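4-hydroxybutyrate coenzyme A transferase (Shewanella oneidensis, PDB 2OAS) binds coenzyme A and probably transfers it between acyl donors and short-chain carboxylic acids such as 4-hydroxybutyrate and acetate. Local coordinates at residues A[161-165]-A[166-170]; A[254-258]-A[259-263]; A[373-376]-A[377-381]. All coordinates share one frame; numbering follows the deposited sequence.

Overall arrangement
The three contacts follow one another along the chain, each closing before the next opens, and each lies where a short strand meets a turn or loop. Interaction 1 leads from the small strand 162-164 to strand 170-173 of the eight-stranded parallel sheet in the N-terminal family region. Interaction 2 turns the chain into strand 260-262; its centre is about 26 Å from that of interaction 1, with nearest atoms about 8 Å apart. Interaction 3, within the C-terminal family region, is again about 26 Å from interaction 2 between centres but about 40 Å from interaction 1, across the centre of the chain. It alone of the three touches the second subunit and lies beside a coenzyme A-binding residue.

Interaction 1: A[161-165]-A[166-170]; sequences GFIHI and DRFAA
His164 and Asp166 open a tight turn in which three backbone N-H groups find acceptors. The N-H of Asp166 points at the imidazole, Asp166 N lying 3.1 Å from His164 ND1 in a nearly straight bond (164°) tilted moderately from the ring plane. ND1 acts as the acceptor, so a single ring proton would probably sit on NE2. His164 CG is anti to the backbone N (chi1 -160°), which swings the ring forward alongside the Asp166 side chain, where the carboxylate OD2 stands near the ring carbon CE1. Two further bonds span three residues each: Arg167 N reaches His164 O at 3.0 Å, and Phe168 N reaches Ile165 O at 3.2 Å. In both, the donor sits above the carbonyl plane.

Apolar contacts gather around Phe168. Ile165 CA sits over one face of the ring, 4.0 Å from its centroid, in a CH-pi contact, and the carbonyl oxygen of His164 lies above the same face near the rim. At one margin Ile165 CG1 meets Phe168 CD1 at 3.6 Å; at another Ile163 CG1 approaches Phe168 CE2 obliquely at 3.7 Å. A branched isoleucine suits both places, presenting a broad hydrocarbon surface to the ring. An alanine at Phe168 is likely to open a gap between the two isoleucines and to leave the CH of Ile165 without its aromatic partner.

The phenyl group also packs on Cys127 of strand 126-128 and on Ile146 and Ala148 of strand 145-150, so it touches two sheets. This is a short 3-10 turn joining strand 162-164, paired antiparallel with 126-128, to strand 170-173 of the parallel N-terminal sheet, consistent with the Rossmann-like clan of this family.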
ATOM      1  N   GLY A 161       1.485  -1.700 -27.383  1.00 33.48           N
ATOM      2  CA  GLY A 161       2.578  -2.580 -27.750  1.00 32.87           C
ATOM      3  C   GLY A 161       3.264  -2.313 -29.078  1.00 33.83           C
ATOM      4  O   GLY A 161       4.157  -3.065 -29.461  1.00 35.84           O
ATOM      5  N   PHE A 162       2.878  -1.261 -29.788  1.00 32.90           N
ATOM      6  CA  PHE A 162       3.486  -0.958 -31.081  1.00 32.43           C
ATOM      7  C   PHE A 162       4.834  -0.243 -31.009  1.00 33.09           C
ATOM      8  O   PHE A 162       5.036   0.647 -30.189  1.00 33.06           O
ATOM      9  CB  PHE A 162       2.500  -0.138 -31.925  1.00 30.13           C
ATOM     10  CG  PHE A 162       1.337  -0.936 -32.402  1.00 27.59           C
ATOM     11  CD1 PHE A 162       1.507  -1.910 -33.382  1.00 27.65           C
ATOM     12  CD2 PHE A 162       0.090  -0.784 -31.816  1.00 26.39           C
ATOM     13  CE1 PHE A 162       0.455  -2.729 -33.761  1.00 27.06           C
ATOM     14  CE2 PHE A 162      -0.974  -1.599 -32.188  1.00 27.76           C
ATOM     15  CZ  PHE A 162      -0.791  -2.572 -33.167  1.00 26.43           C
ATOM     16  N   ILE A 163       5.753  -0.640 -31.887  1.00 33.93           N
ATOM     17  CA  ILE A 163       7.100  -0.070 -31.941  1.00 32.98           C
ATOM     18  C   ILE A 163       7.647  -0.223 -33.365  1.00 32.60           C
ATOM     19  O   ILE A 163       7.395  -1.224 -34.046  1.00 31.47           O
ATOM     20  CB  ILE A 163       8.033  -0.783 -30.891  1.00 34.74           C
ATOM     21  CG1 ILE A 163       9.499  -0.358 -31.068  1.00 35.47           C
ATOM     22  CG2 ILE A 163       7.943  -2.288 -31.057  1.00 33.72           C
ATOM     23  CD1 ILE A 163       9.768   1.105 -30.865  1.00 37.96           C
ATOM     24  N   HIS A 164       8.392   0.777 -33.818  1.00 34.04           N
ATOM     25  CA  HIS A 164       8.925   0.754 -35.177  1.00 35.22           C
ATOM     26  C   HIS A 164      10.225  -0.025 -35.277  1.00 34.53           C
ATOM     27  O   HIS A 164      11.074   0.072 -34.407  1.00 34.23           O
ATOM     28  CB  HIS A 164       9.112   2.186 -35.685  1.00 35.62           C
ATOM     29  CG  HIS A 164       9.195   2.277 -37.177  1.00 36.25           C
ATOM     30  ND1 HIS A 164      10.374   2.114 -37.870  1.00 36.64           N
ATOM     31  CD2 HIS A 164       8.235   2.455 -38.108  1.00 35.97           C
ATOM     32  CE1 HIS A 164      10.136   2.190 -39.164  1.00 36.46           C
ATOM     33  NE2 HIS A 164       8.846   2.396 -39.334  1.00 37.24           N
ATOM     34  N   ILE A 165      10.372  -0.788 -36.352  1.00 34.80           N
ATOM     35  CA  ILE A 165      11.548  -1.625 -36.534  1.00 34.47           C
ATOM     36  C   ILE A 165      12.869  -0.860 -36.650  1.00 35.60           C
ATOM     37  O   ILE A 165      13.925  -1.452 -36.499  1.00 35.53           O
ATOM     38  CB  ILE A 165      11.382  -2.551 -37.756  1.00 33.71           C
ATOM     39  CG1 ILE A 165      12.438  -3.653 -37.718  1.00 31.29           C
ATOM     40  CG2 ILE A 165      11.499  -1.745 -39.051  1.00 30.52           C
ATOM     41  CD1 ILE A 165      12.361  -4.595 -38.882  1.00 32.18           C
ATOM     42  N   ASP A 166      12.833   0.440 -36.927  1.00 36.46           N
ATOM     43  CA  ASP A 166      14.090   1.175 -37.012  1.00 36.65           C
ATOM     44  C   ASP A 166      14.634   1.477 -35.630  1.00 37.41           C
ATOM     45  O   ASP A 166      15.717   2.028 -35.500  1.00 39.63           O
ATOM     46  CB  ASP A 166      13.938   2.481 -37.781  1.00 37.15           C
ATOM     47  CG  ASP A 166      13.858   2.264 -39.272  1.00 38.75           C
ATOM     48  OD1 ASP A 166      14.320   1.194 -39.745  1.00 38.30           O
ATOM     49  OD2 ASP A 166      13.343   3.169 -39.968  1.00 40.12           O
ATOM     50  N   ARG A 167      13.880   1.134 -34.596  1.00 37.58           N
ATOM     51  CA  ARG A 167      14.323   1.347 -33.224  1.00 37.48           C
ATOM     52  C   ARG A 167      15.125   0.126 -32.769  1.00 36.67           C
ATOM     53  O   ARG A 167      15.549   0.042 -31.616  1.00 37.82           O
ATOM     54  CB  ARG A 167      13.116   1.539 -32.297  1.00 38.66           C
ATOM     55  CG  ARG A 167      12.392   2.872 -32.478  1.00 43.25           C
ATOM     56  CD  ARG A 167      12.568   3.745 -31.252  1.00 44.99           C
ATOM     57  NE  ARG A 167      11.859   3.179 -30.107  1.00 51.43           N
ATOM     58  CZ  ARG A 167      12.079   3.493 -28.832  1.00 52.96           C
ATOM     59  NH1 ARG A 167      13.007   4.388 -28.506  1.00 54.66           N
ATOM     60  NH2 ARG A 167      11.361   2.910 -27.880  1.00 52.29           N
ATOM     61  N   PHE A 168      15.333  -0.811 -33.688  1.00 34.64           N
ATOM     62  CA  PHE A 168      16.053  -2.056 -33.400  1.00 32.02           C
ATOM     63  C   PHE A 168      17.486  -2.026 -33.937  1.00 31.50           C
ATOM     64  O   PHE A 168      17.733  -1.565 -35.052  1.00 32.68           O
ATOM     65  CB  PHE A 168      15.302  -3.251 -34.033  1.00 28.17           C
ATOM     66  CG  PHE A 168      13.861  -3.399 -33.582  1.00 25.31           C
ATOM     67  CD1 PHE A 168      13.016  -4.295 -34.223  1.00 25.13           C
ATOM     68  CD2 PHE A 168      13.361  -2.672 -32.510  1.00 26.03           C
ATOM     69  CE1 PHE A 168      11.697  -4.471 -33.811  1.00 25.04           C
ATOM     70  CE2 PHE A 168      12.035  -2.843 -32.084  1.00 26.64           C
ATOM     71  CZ  PHE A 168      11.203  -3.747 -32.744  1.00 25.61           C
ATOM     72  N   ALA A 169      18.433  -2.526 -33.155  1.00 31.44           N
ATOM     73  CA  ALA A 169      19.832  -2.547 -33.601  1.00 31.61           C
ATOM     74  C   ALA A 169      20.071  -3.806 -34.410  1.00 31.54           C
ATOM     75  O   ALA A 169      20.889  -3.832 -35.332  1.00 32.38           O
ATOM     76  CB  ALA A 169      20.768  -2.527 -32.406  1.00 31.08           C
ATOM     77  N   ALA A 170      19.337  -4.849 -34.053  1.00 31.68           N
ATOM     78  CA  ALA A 170      19.468  -6.135 -34.706  1.00 32.52           C
ATOM     79  C   ALA A 170      18.112  -6.790 -34.743  1.00 32.51           C
ATOM     80  O   ALA A 170      17.243  -6.494 -33.914  1.00 31.68           O
ATOM     81  CB  ALA A 170      20.443  -7.001 -33.947  1.00 31.73           C
TER

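Interaction 2: A[254-258]-A[259-263]; sequences RFYPG and KLVTG
A type II beta turn from Tyr256 to Lys259 brings the chain from a surface loop into strand 260-262, and its flanks are joined by a small apolar contact between Tyr256 and Val261. Pro257 and Gly258 occupy the two central positions as this turn prefers: the proline ring fixes phi at -69°, while Gly258 adopts a positive phi of 80°, where a beta carbon would be jammed against the carbonyl oxygen of Pro257.

Across the turn, Tyr256 CB meets Val261 CG2 at 3.9 Å, the methyl coming obliquely to the tyrosine ring. Val261 CG1 is anti to the backbone N (chi1 -177°), which leaves CG2 as the branch facing the tyrosine. The same tyrosine lays its CD1 over one face of the Phe255 ring near its rim, 3.4 Å above the plane. The Lys259 side chain folds back over the turn, bent at its last torsion, so that Lys259 NZ comes to 4.1 Å from Pro257 O, too far for a hydrogen bond.

The carbonyl oxygens of Tyr256 and Lys259 face each other at 3.4 Å. Lys253 NZ binds Lys259 O and, weakly, Tyr256 O, which probably eases the repulsion between them. After the turn, strand 260-262 runs parallel to strand 281-283, with the Leu260 backbone hydrogen-bonded to Ala280 and Ile282, while Val261 shares backbone bonds with Val230 and Thr232.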
ATOM      1  N   ARG A 254     -15.973   2.751 -17.084  1.00 43.88           N
ATOM      2  CA  ARG A 254     -15.901   4.163 -17.451  1.00 44.41           C
ATOM      3  C   ARG A 254     -14.561   4.447 -18.119  1.00 44.21           C
ATOM      4  O   ARG A 254     -14.410   5.433 -18.849  1.00 45.29           O
ATOM      5  CB  ARG A 254     -16.084   5.071 -16.225  1.00 44.89           C
ATOM      6  CG  ARG A 254     -17.364   4.796 -15.446  1.00 47.21           C
ATOM      7  CD  ARG A 254     -17.819   5.997 -14.612  1.00 49.97           C
ATOM      8  NE  ARG A 254     -18.952   5.692 -13.730  1.00 52.68           N
ATOM      9  CZ  ARG A 254     -20.109   5.155 -14.121  1.00 54.47           C
ATOM     10  NH1 ARG A 254     -21.063   4.928 -13.228  1.00 54.55           N
ATOM     11  NH2 ARG A 254     -20.315   4.841 -15.397  1.00 55.79           N
ATOM     12  N   PHE A 255     -13.587   3.578 -17.866  1.00 42.51           N
ATOM     13  CA  PHE A 255     -12.267   3.743 -18.448  1.00 41.64           C
ATOM     14  C   PHE A 255     -12.121   2.685 -19.518  1.00 42.39           C
ATOM     15  O   PHE A 255     -11.987   1.501 -19.218  1.00 42.31           O
ATOM     16  CB  PHE A 255     -11.194   3.595 -17.379  1.00 40.91           C
ATOM     17  CG  PHE A 255      -9.794   3.691 -17.904  1.00 40.38           C
ATOM     18  CD1 PHE A 255      -9.117   2.547 -18.314  1.00 39.82           C
ATOM     19  CD2 PHE A 255      -9.144   4.918 -17.974  1.00 38.13           C
ATOM     20  CE1 PHE A 255      -7.805   2.627 -18.784  1.00 38.71           C
ATOM     21  CE2 PHE A 255      -7.840   5.010 -18.441  1.00 38.03           C
ATOM     22  CZ  PHE A 255      -7.167   3.861 -18.848  1.00 38.11           C
ATOM     23  N   TYR A 256     -12.155   3.132 -20.771  1.00 42.40           N
ATOM     24  CA  TYR A 256     -12.066   2.247 -21.924  1.00 42.87           C
ATOM     25  C   TYR A 256     -13.243   1.269 -21.936  1.00 43.11           C
ATOM     26  O   TYR A 256     -13.059   0.053 -21.876  1.00 42.97           O
ATOM     27  CB  TYR A 256     -10.748   1.465 -21.928  1.00 42.88           C
ATOM     28  CG  TYR A 256      -9.584   2.195 -22.553  1.00 43.62           C
ATOM     29  CD1 TYR A 256      -8.946   3.240 -21.883  1.00 43.72           C
ATOM     30  CD2 TYR A 256      -9.105   1.826 -23.810  1.00 43.15           C
ATOM     31  CE1 TYR A 256      -7.853   3.899 -22.445  1.00 44.60           C
ATOM     32  CE2 TYR A 256      -8.017   2.475 -24.384  1.00 44.78           C
ATOM     33  CZ  TYR A 256      -7.393   3.509 -23.698  1.00 46.31           C
ATOM     34  OH  TYR A 256      -6.307   4.142 -24.270  1.00 48.48           O
ATOM     35  N   PRO A 257     -14.475   1.793 -22.000  1.00 43.84           N
ATOM     36  CA  PRO A 257     -15.659   0.927 -22.020  1.00 43.67           C
ATOM     37  C   PRO A 257     -15.783   0.143 -23.328  1.00 43.02           C
ATOM     38  O   PRO A 257     -15.304   0.584 -24.373  1.00 42.13           O
ATOM     39  CB  PRO A 257     -16.806   1.915 -21.814  1.00 44.69           C
ATOM     40  CG  PRO A 257     -16.288   3.176 -22.446  1.00 44.02           C
ATOM     41  CD  PRO A 257     -14.864   3.217 -21.942  1.00 44.35           C
ATOM     42  N   GLY A 258     -16.419  -1.022 -23.259  1.00 41.89           N
ATOM     43  CA  GLY A 258     -16.583  -1.839 -24.445  1.00 41.00           C
ATOM     44  C   GLY A 258     -15.355  -2.660 -24.803  1.00 40.71           C
ATOM     45  O   GLY A 258     -15.438  -3.540 -25.657  1.00 39.75           O
ATOM     46  N   LYS A 259     -14.225  -2.391 -24.147  1.00 40.22           N
ATOM     47  CA  LYS A 259     -12.986  -3.119 -24.428  1.00 38.90           C
ATOM     48  C   LYS A 259     -12.352  -3.796 -23.211  1.00 36.64           C
ATOM     49  O   LYS A 259     -12.500  -3.335 -22.077  1.00 36.32           O
ATOM     50  CB  LYS A 259     -11.957  -2.171 -25.049  1.00 40.25           C
ATOM     51  CG  LYS A 259     -12.514  -1.295 -26.167  1.00 41.19           C
ATOM     52  CD  LYS A 259     -11.397  -0.656 -26.989  1.00 44.50           C
ATOM     53  CE  LYS A 259     -11.965   0.313 -28.019  1.00 45.32           C
ATOM     54  NZ  LYS A 259     -12.554   1.498 -27.310  1.00 44.82           N
ATOM     55  N   LEU A 260     -11.646  -4.897 -23.445  1.00 35.44           N
ATOM     56  CA  LEU A 260     -10.955  -5.595 -22.367  1.00 35.27           C
ATOM     57  C   LEU A 260      -9.593  -4.920 -22.238  1.00 33.64           C
ATOM     58  O   LEU A 260      -8.990  -4.560 -23.247  1.00 34.68           O
ATOM     59  CB  LEU A 260     -10.739  -7.063 -22.724  1.00 38.23           C
ATOM     60  CG  LEU A 260     -11.977  -7.874 -23.069  1.00 40.83           C
ATOM     61  CD1 LEU A 260     -11.580  -9.295 -23.431  1.00 42.62           C
ATOM     62  CD2 LEU A 260     -12.903  -7.866 -21.876  1.00 43.68           C
ATOM     63  N   VAL A 261      -9.115  -4.744 -21.014  1.00 31.50           N
ATOM     64  CA  VAL A 261      -7.816  -4.121 -20.789  1.00 30.35           C
ATOM     65  C   VAL A 261      -6.931  -5.025 -19.896  1.00 29.44           C
ATOM     66  O   VAL A 261      -7.426  -5.626 -18.946  1.00 27.06           O
ATOM     67  CB  VAL A 261      -7.993  -2.715 -20.118  1.00 31.11           C
ATOM     68  CG1 VAL A 261      -6.646  -2.020 -19.936  1.00 30.55           C
ATOM     69  CG2 VAL A 261      -8.904  -1.838 -20.998  1.00 31.33           C
ATOM     70  N   THR A 262      -5.649  -5.135 -20.239  1.00 27.90           N
ATOM     71  CA  THR A 262      -4.679  -5.916 -19.467  1.00 30.54           C
ATOM     72  C   THR A 262      -3.268  -5.494 -19.814  1.00 30.48           C
ATOM     73  O   THR A 262      -3.045  -4.753 -20.777  1.00 29.38           O
ATOM     74  CB  THR A 262      -4.700  -7.438 -19.753  1.00 30.66           C
ATOM     75  OG1 THR A 262      -4.731  -7.659 -21.173  1.00 31.97           O
ATOM     76  CG2 THR A 262      -5.859  -8.091 -19.089  1.00 32.05           C
ATOM     77  N   GLY A 263      -2.325  -5.999 -19.026  1.00 27.83           N
ATOM     78  CA  GLY A 263      -0.927  -5.710 -19.256  1.00 28.93           C
ATOM     79  C   GLY A 263      -0.330  -6.815 -20.105  1.00 28.81           C
ATOM     80  O   GLY A 263       0.648  -6.597 -20.820  1.00 28.84           O
TER

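Interaction 3: A[373-376]-A[377-381]; sequences VVTT and RAHVH
Thr376 and His379 cross obliquely, the threonine hydroxyl meeting the imidazole three residues on: Thr376 OG1 lies 2.8 Å from His379 ND1, a hydrogen bond in which either atom could be the donor. With chi1 at 64°, Thr376 OG1 stands between its backbone N and carbonyl carbon, which holds it over the start of the following turn and within range of the ring. The carbonyl of the same residue is also used: His379 N approaches Thr376 O at 3.0 Å from well above the carbonyl plane. The bond from Val380 N to Thr376 O is weak, at 3.4 Å.

Residues 377-379 have helical backbone angles but not the regular bonds of a helix; they follow, one residue on, the classic beta bulge in which Val374 and Thr375 both face Val316, carrying the chain from the four-stranded mixed sheet toward strand 382-385.

Thr375 divides its branches. With chi1 at -61°, its OG1 lies beside the backbone N and binds Gln332, a coenzyme A-binding residue, while the methyl is anti to that N; Thr375 CG2 presses on His379 CB at 3.3 Å, again at an oblique crossing. A threonine suits this place because one side chain serves both the apolar and the polar neighbour. The His379 ring also makes an edge-to-face stack with Phe96 of the second subunit, while the extended Arg377 forms a salt bridge with Asp319 of that subunit.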
ATOM      1  N   VAL A 373       5.592  -9.298   3.411  1.00 32.99           N
ATOM      2  CA  VAL A 373       4.214  -8.829   3.420  1.00 32.72           C
ATOM      3  C   VAL A 373       3.962  -8.069   2.114  1.00 31.49           C
ATOM      4  O   VAL A 373       4.645  -7.091   1.832  1.00 31.93           O
ATOM      5  CB  VAL A 373       3.958  -7.879   4.599  1.00 33.03           C
ATOM      6  CG1 VAL A 373       2.614  -7.181   4.416  1.00 32.53           C
ATOM      7  CG2 VAL A 373       4.004  -8.641   5.894  1.00 32.75           C
ATOM      8  N   VAL A 374       3.005  -8.524   1.318  1.00 30.77           N
ATOM      9  CA  VAL A 374       2.689  -7.840   0.058  1.00 31.36           C
ATOM     10  C   VAL A 374       1.483  -6.922   0.261  1.00 31.17           C
ATOM     11  O   VAL A 374       1.480  -5.777  -0.183  1.00 32.36           O
ATOM     12  CB  VAL A 374       2.380  -8.856  -1.070  1.00 31.59           C
ATOM     13  CG1 VAL A 374       2.006  -8.124  -2.362  1.00 31.06           C
ATOM     14  CG2 VAL A 374       3.600  -9.734  -1.305  1.00 29.11           C
ATOM     15  N   THR A 375       0.470  -7.436   0.949  1.00 31.47           N
ATOM     16  CA  THR A 375      -0.743  -6.691   1.244  1.00 31.13           C
ATOM     17  C   THR A 375      -0.883  -6.640   2.767  1.00 31.11           C
ATOM     18  O   THR A 375      -0.815  -7.659   3.443  1.00 29.09           O
ATOM     19  CB  THR A 375      -1.958  -7.389   0.621  1.00 32.13           C
ATOM     20  OG1 THR A 375      -1.787  -7.444  -0.792  1.00 34.13           O
ATOM     21  CG2 THR A 375      -3.232  -6.650   0.944  1.00 33.37           C
ATOM     22  N   THR A 376      -1.089  -5.438   3.289  1.00 30.95           N
ATOM     23  CA  THR A 376      -1.177  -5.221   4.720  1.00 31.05           C
ATOM     24  C   THR A 376      -2.567  -5.381   5.313  1.00 32.66           C
ATOM     25  O   THR A 376      -3.556  -5.485   4.590  1.00 33.61           O
ATOM     26  CB  THR A 376      -0.664  -3.818   5.052  1.00 30.65           C
ATOM     27  OG1 THR A 376      -1.525  -2.844   4.452  1.00 31.92           O
ATOM     28  CG2 THR A 376       0.735  -3.623   4.484  1.00 29.47           C
ATOM     29  N   ARG A 377      -2.626  -5.408   6.644  1.00 33.05           N
ATOM     30  CA  ARG A 377      -3.883  -5.513   7.385  1.00 32.89           C
ATOM     31  C   ARG A 377      -4.921  -4.541   6.850  1.00 33.11           C
ATOM     32  O   ARG A 377      -6.019  -4.930   6.463  1.00 34.17           O
ATOM     33  CB  ARG A 377      -3.694  -5.126   8.841  1.00 32.56           C
ATOM     34  CG  ARG A 377      -2.870  -6.015   9.662  1.00 32.42           C
ATOM     35  CD  ARG A 377      -2.565  -5.330  10.979  1.00 33.05           C
ATOM     36  NE  ARG A 377      -2.000  -6.286  11.917  1.00 37.18           N
ATOM     37  CZ  ARG A 377      -1.279  -5.965  12.982  1.00 38.58           C
ATOM     38  NH1 ARG A 377      -1.018  -4.695  13.266  1.00 38.44           N
ATOM     39  NH2 ARG A 377      -0.809  -6.926  13.756  1.00 41.05           N
ATOM     40  N   ALA A 378      -4.561  -3.263   6.869  1.00 33.17           N
ATOM     41  CA  ALA A 378      -5.456  -2.182   6.444  1.00 33.05           C
ATOM     42  C   ALA A 378      -6.023  -2.342   5.044  1.00 31.49           C
ATOM     43  O   ALA A 378      -7.089  -1.815   4.741  1.00 30.10           O
ATOM     44  CB  ALA A 378      -4.728  -0.838   6.571  1.00 32.85           C
ATOM     45  N   HIS A 379      -5.296  -3.069   4.200  1.00 31.45           N
ATOM     46  CA  HIS A 379      -5.709  -3.306   2.809  1.00 31.53           C
ATOM     47  C   HIS A 379      -6.819  -4.333   2.654  1.00 31.14           C
ATOM     48  O   HIS A 379      -7.782  -4.114   1.943  1.00 31.09           O
ATOM     49  CB  HIS A 379      -4.529  -3.798   1.975  1.00 31.07           C
ATOM     50  CG  HIS A 379      -3.697  -2.704   1.391  1.00 33.30           C
ATOM     51  ND1 HIS A 379      -2.396  -2.468   1.780  1.00 33.41           N
ATOM     52  CD2 HIS A 379      -3.992  -1.762   0.464  1.00 34.25           C
ATOM     53  CE1 HIS A 379      -1.927  -1.422   1.121  1.00 35.58           C
ATOM     54  NE2 HIS A 379      -2.876  -0.975   0.317  1.00 35.44           N
ATOM     55  N   VAL A 380      -6.660  -5.459   3.320  1.00 31.26           N
ATOM     56  CA  VAL A 380      -7.598  -6.551   3.190  1.00 31.90           C
ATOM     57  C   VAL A 380      -9.091  -6.252   3.333  1.00 30.93           C
ATOM     58  O   VAL A 380      -9.525  -5.456   4.164  1.00 30.40           O
ATOM     59  CB  VAL A 380      -7.204  -7.695   4.159  1.00 31.35           C
ATOM     60  CG1 VAL A 380      -8.105  -8.902   3.950  1.00 28.89           C
ATOM     61  CG2 VAL A 380      -5.752  -8.070   3.930  1.00 28.45           C
ATOM     62  N   HIS A 381      -9.869  -6.902   2.483  1.00 29.80           N
ATOM     63  CA  HIS A 381     -11.304  -6.754   2.516  1.00 31.09           C
ATOM     64  C   HIS A 381     -11.854  -8.151   2.761  1.00 29.24           C
ATOM     65  O   HIS A 381     -12.310  -8.450   3.852  1.00 30.06           O
ATOM     66  CB  HIS A 381     -11.826  -6.185   1.182  1.00 31.79           C
ATOM     67  CG  HIS A 381     -13.310  -5.981   1.144  1.00 33.21           C
ATOM     68  ND1 HIS A 381     -13.961  -5.448   0.051  1.00 35.87           N
ATOM     69  CD2 HIS A 381     -14.274  -6.246   2.064  1.00 33.75           C
ATOM     70  CE1 HIS A 381     -15.259  -5.391   0.300  1.00 34.69           C
ATOM     71  NE2 HIS A 381     -15.473  -5.870   1.514  1.00 33.94           N
TER